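Local coordinates for protein 3-dehydroquinate dehydratase (Clostridium difficile, PDB 3JS3) that catalyses the cis-dehydration of 3-dehydroquinate to 3-dehydroshikimate through an imine with an active-site lysine, the third step of the chorismate pathway, at residues 50-55 with 82-87. Numbering follows the deposited sequence.
Sequences EWRVDF and LFTFRS. With DHS (3-amino-4,5-dihydroxy-cyclohex-1-enecarboxylate), chain E.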
ATOM      1  N   GLU A  50     -13.921  -8.809 -16.304  1.00 20.38           N
ATOM      2  CA  GLU A  50     -13.082  -9.130 -17.461  1.00 20.67           C
ATOM      3  C   GLU A  50     -13.266 -10.587 -17.828  1.00 22.35           C
ATOM      4  O   GLU A  50     -13.098 -11.473 -16.978  1.00 23.31           O
ATOM      5  CB  GLU A  50     -11.586  -8.935 -17.168  1.00 20.53           C
ATOM      6  CG  GLU A  50     -10.649  -9.388 -18.336  1.00 19.74           C
ATOM      7  CD  GLU A  50      -9.119  -9.237 -18.041  1.00 21.42           C
ATOM      8  OE1 GLU A  50      -8.658  -9.594 -16.949  1.00 23.51           O
ATOM      9  OE2 GLU A  50      -8.371  -8.835 -18.936  1.00 19.41           O
ATOM     10  N   TRP A  51     -13.619 -10.857 -19.076  1.00 22.06           N
ATOM     11  CA  TRP A  51     -13.687 -12.239 -19.497  1.00 22.17           C
ATOM     12  C   TRP A  51     -12.353 -12.607 -20.152  1.00 22.72           C
ATOM     13  O   TRP A  51     -12.013 -12.143 -21.249  1.00 22.95           O
ATOM     14  CB  TRP A  51     -14.906 -12.526 -20.380  1.00 23.18           C
ATOM     15  CG  TRP A  51     -14.972 -13.950 -20.836  1.00 22.30           C
ATOM     16  CD1 TRP A  51     -14.494 -15.029 -20.180  1.00 21.39           C
ATOM     17  CD2 TRP A  51     -15.625 -14.453 -22.009  1.00 23.14           C
ATOM     18  NE1 TRP A  51     -14.742 -16.166 -20.892  1.00 20.30           N
ATOM     19  CE2 TRP A  51     -15.452 -15.845 -22.012  1.00 22.53           C
ATOM     20  CE3 TRP A  51     -16.327 -13.857 -23.058  1.00 22.41           C
ATOM     21  CZ2 TRP A  51     -15.945 -16.661 -23.029  1.00 25.39           C
ATOM     22  CZ3 TRP A  51     -16.819 -14.665 -24.080  1.00 21.23           C
ATOM     23  CH2 TRP A  51     -16.620 -16.052 -24.058  1.00 23.33           C
ATOM     24  N   ARG A  52     -11.559 -13.384 -19.421  1.00 22.63           N
ATOM     25  CA  ARG A  52     -10.286 -13.874 -19.925  1.00 21.84           C
ATOM     26  C   ARG A  52     -10.581 -15.091 -20.800  1.00 21.79           C
ATOM     27  O   ARG A  52     -10.391 -16.235 -20.409  1.00 23.20           O
ATOM     28  CB  ARG A  52      -9.329 -14.189 -18.778  1.00 20.51           C
ATOM     29  CG  ARG A  52      -8.607 -12.982 -18.234  1.00 19.83           C
ATOM     30  CD  ARG A  52      -7.598 -12.482 -19.230  1.00 19.42           C
ATOM     31  NE  ARG A  52      -6.664 -13.566 -19.550  1.00 22.14           N
ATOM     32  CZ  ARG A  52      -5.611 -13.895 -18.796  1.00 19.62           C
ATOM     33  NH1 ARG A  52      -5.329 -13.228 -17.677  1.00 19.79           N
ATOM     34  NH2 ARG A  52      -4.828 -14.879 -19.161  1.00 19.40           N
ATOM     35  N   VAL A  53     -11.038 -14.810 -22.006  1.00 22.22           N
ATOM     36  CA  VAL A  53     -11.420 -15.842 -22.955  1.00 22.53           C
ATOM     37  C   VAL A  53     -10.306 -16.823 -23.340  1.00 23.10           C
ATOM     38  O   VAL A  53     -10.594 -17.936 -23.780  1.00 23.75           O
ATOM     39  CB  VAL A  53     -12.048 -15.212 -24.225  1.00 22.51           C
ATOM     40  CG1 VAL A  53     -11.002 -14.441 -25.020  1.00 17.70           C
ATOM     41  CG2 VAL A  53     -12.701 -16.297 -25.078  1.00 21.84           C
ATOM     42  N   ASP A  54      -9.039 -16.438 -23.168  1.00 24.80           N
ATOM     43  CA  ASP A  54      -7.945 -17.353 -23.481  1.00 23.05           C
ATOM     44  C   ASP A  54      -8.064 -18.639 -22.687  1.00 24.56           C
ATOM     45  O   ASP A  54      -7.460 -19.640 -23.067  1.00 24.72           O
ATOM     46  CB  ASP A  54      -6.539 -16.748 -23.284  1.00 23.45           C
ATOM     47  CG  ASP A  54      -6.364 -16.023 -21.945  1.00 23.99           C
ATOM     48  OD1 ASP A  54      -6.994 -14.976 -21.767  1.00 21.94           O
ATOM     49  OD2 ASP A  54      -5.537 -16.430 -21.103  1.00 23.63           O
ATOM     50  N   PHE A  55      -8.811 -18.631 -21.583  1.00 24.76           N
ATOM     51  CA  PHE A  55      -8.994 -19.864 -20.799  1.00 25.48           C
ATOM     52  C   PHE A  55     -10.090 -20.784 -21.357  1.00 24.93           C
ATOM     53  O   PHE A  55     -10.064 -21.986 -21.133  1.00 23.95           O
ATOM     54  CB  PHE A  55      -9.278 -19.553 -19.324  1.00 26.23           C
ATOM     55  CG  PHE A  55      -8.064 -19.132 -18.546  1.00 26.47           C
ATOM     56  CD1 PHE A  55      -7.184 -20.080 -18.069  1.00 24.77           C
ATOM     57  CD2 PHE A  55      -7.814 -17.791 -18.273  1.00 28.13           C
ATOM     58  CE1 PHE A  55      -6.061 -19.715 -17.348  1.00 27.04           C
ATOM     59  CE2 PHE A  55      -6.692 -17.414 -17.552  1.00 28.15           C
ATOM     60  CZ  PHE A  55      -5.815 -18.384 -17.085  1.00 27.45           C
ATOM     61  N   LEU A  82     -15.213  -6.263 -19.916  1.00 16.00           N
ATOM     62  CA  LEU A  82     -13.986  -6.211 -20.703  1.00 17.31           C
ATOM     63  C   LEU A  82     -13.756  -7.597 -21.334  1.00 17.36           C
ATOM     64  O   LEU A  82     -13.813  -8.610 -20.636  1.00 18.89           O
ATOM     65  CB  LEU A  82     -12.797  -5.919 -19.783  1.00 17.36           C
ATOM     66  CG  LEU A  82     -11.380  -5.995 -20.395  1.00 21.19           C
ATOM     67  CD1 LEU A  82     -11.251  -5.093 -21.642  1.00 14.82           C
ATOM     68  CD2 LEU A  82     -10.291  -5.620 -19.348  1.00 22.14           C
ATOM     69  N   PHE A  83     -13.452  -7.645 -22.623  1.00 16.56           N
ATOM     70  CA  PHE A  83     -13.159  -8.920 -23.308  1.00 15.72           C
ATOM     71  C   PHE A  83     -11.657  -8.930 -23.588  1.00 15.40           C
ATOM     72  O   PHE A  83     -11.135  -7.995 -24.200  1.00 13.25           O
ATOM     73  CB  PHE A  83     -13.949  -8.963 -24.610  1.00 16.67           C
ATOM     74  CG  PHE A  83     -13.739 -10.204 -25.417  1.00 18.59           C
ATOM     75  CD1 PHE A  83     -12.958 -10.185 -26.546  1.00 18.79           C
ATOM     76  CD2 PHE A  83     -14.370 -11.377 -25.075  1.00 21.08           C
ATOM     77  CE1 PHE A  83     -12.788 -11.313 -27.284  1.00 20.26           C
ATOM     78  CE2 PHE A  83     -14.201 -12.490 -25.821  1.00 18.40           C
ATOM     79  CZ  PHE A  83     -13.396 -12.466 -26.914  1.00 18.62           C
ATOM     80  N   THR A  84     -10.971  -9.971 -23.136  1.00 16.52           N
ATOM     81  CA  THR A  84      -9.525 -10.083 -23.299  1.00 18.52           C
ATOM     82  C   THR A  84      -9.065 -11.487 -23.706  1.00 18.92           C
ATOM     83  O   THR A  84      -9.382 -12.464 -23.036  1.00 19.82           O
ATOM     84  CB  THR A  84      -8.818  -9.768 -21.949  1.00 18.87           C
ATOM     85  OG1 THR A  84      -9.287  -8.516 -21.428  1.00 22.57           O
ATOM     86  CG2 THR A  84      -7.249  -9.730 -22.066  1.00 19.51           C
ATOM     87  N   PHE A  85      -8.371 -11.594 -24.831  1.00 18.66           N
ATOM     88  CA  PHE A  85      -7.698 -12.830 -25.151  1.00 17.95           C
ATOM     89  C   PHE A  85      -6.225 -12.497 -24.841  1.00 19.30           C
ATOM     90  O   PHE A  85      -5.598 -11.706 -25.551  1.00 18.46           O
ATOM     91  CB  PHE A  85      -7.828 -13.263 -26.601  1.00 19.14           C
ATOM     92  CG  PHE A  85      -7.135 -14.593 -26.895  1.00 16.81           C
ATOM     93  CD1 PHE A  85      -7.861 -15.775 -26.943  1.00 17.26           C
ATOM     94  CD2 PHE A  85      -5.752 -14.651 -27.068  1.00 18.28           C
ATOM     95  CE1 PHE A  85      -7.238 -16.989 -27.197  1.00 18.66           C
ATOM     96  CE2 PHE A  85      -5.099 -15.879 -27.325  1.00 17.09           C
ATOM     97  CZ  PHE A  85      -5.828 -17.039 -27.374  1.00 14.16           C
ATOM     98  N   ARG A  86      -5.688 -13.077 -23.774  1.00 19.25           N
ATOM     99  CA  ARG A  86      -4.294 -12.839 -23.392  1.00 20.92           C
ATOM    100  C   ARG A  86      -3.429 -13.830 -24.162  1.00 21.91           C
ATOM    101  O   ARG A  86      -3.597 -15.033 -23.983  1.00 23.97           O
ATOM    102  CB  ARG A  86      -4.163 -13.015 -21.878  1.00 20.99           C
ATOM    103  CG  ARG A  86      -2.791 -12.817 -21.311  1.00 21.56           C
ATOM    104  CD  ARG A  86      -2.231 -11.433 -21.532  1.00 21.30           C
ATOM    105  NE  ARG A  86      -3.038 -10.345 -20.963  1.00 19.41           N
ATOM    106  CZ  ARG A  86      -3.634  -9.378 -21.652  1.00 17.40           C
ATOM    107  NH1 ARG A  86      -3.534  -9.310 -22.958  1.00 21.23           N
ATOM    108  NH2 ARG A  86      -4.322  -8.442 -21.015  1.00 21.20           N
ATOM    109  N   SER A  87      -2.546 -13.350 -25.052  1.00 21.54           N
ATOM    110  CA  SER A  87      -1.723 -14.266 -25.868  1.00 22.17           C
ATOM    111  C   SER A  87      -0.554 -14.888 -25.101  1.00 22.18           C
ATOM    112  O   SER A  87      -0.193 -14.426 -24.034  1.00 20.04           O
ATOM    113  CB  SER A  87      -1.198 -13.598 -27.146  1.00 21.77           C
ATOM    114  OG  SER A  87      -0.165 -12.699 -26.864  1.00 22.41           O
TER
HETATM  115  C1  DHS E 301      -3.859  -8.324 -14.926  1.00 37.66           C
HETATM  116  C3  DHS E 301      -4.506  -7.455 -17.193  1.00 41.12           C
HETATM  117  C4  DHS E 301      -5.637  -8.500 -17.224  1.00 39.78           C
HETATM  118  C5  DHS E 301      -5.312  -9.737 -16.403  1.00 38.41           C
HETATM  119  C6  DHS E 301      -4.966  -9.327 -14.980  1.00 39.06           C
HETATM  120  C7  DHS E 301      -3.111  -8.241 -13.665  1.00 39.05           C
HETATM  121  C2  DHS E 301      -3.615  -7.510 -15.962  1.00 38.16           C
HETATM  122  O2  DHS E 301      -5.846  -8.861 -18.586  1.00 39.45           O
HETATM  123  O3  DHS E 301      -6.412 -10.646 -16.266  1.00 35.08           O
HETATM  124  O4  DHS E 301      -1.900  -7.889 -13.636  1.00 43.46           O
HETATM  125  O5  DHS E 301      -3.711  -8.559 -12.614  1.00 35.68           O
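E50 and T84 meet on the inward face of two adjacent parallel strands, 48-52 and 81-84, of the TIM barrel, joined through helix 62-76 as a beta-alpha-beta unit. With CG anti to the backbone N (chi1 175°) and the chain extended, E50 carries its carboxylate to the ligand: OE1 accepts from DHS O3, OE2 from DHS O2 at 2.5 Å. T84 OG1 donates to the anti lone pair of the same E50 OE2 at 2.7 Å, so two hydroxyls grip that oxygen and hold the carboxylate in place. On the outward face, beside helix 98-110, the edge of F83 is directed at the face of the W51 six-membered ring in an offset edge-to-face pair, planes at 68°. V53, in the 3-10 turn after the strand, brings CG1 to 3.6 Å from F83 CZ. Where strand 48-52 ends, the D54 carboxylate meets the R52 guanidinium side-on in a salt bridge, NE to OD1 and NH2 to OD2, both on syn lone pairs. CB and CG of R86 lie over one face of that guanidinium and F55 CE2 over the other, which should limit its tilting; NH1 reaches DHS O3. R86, salt-bridged to E120 and D118, sends NH2 to DHS O2 at 2.9 Å. Its backbone N donates to D54 OD1 at 3.1 Å, from above the carboxylate plane.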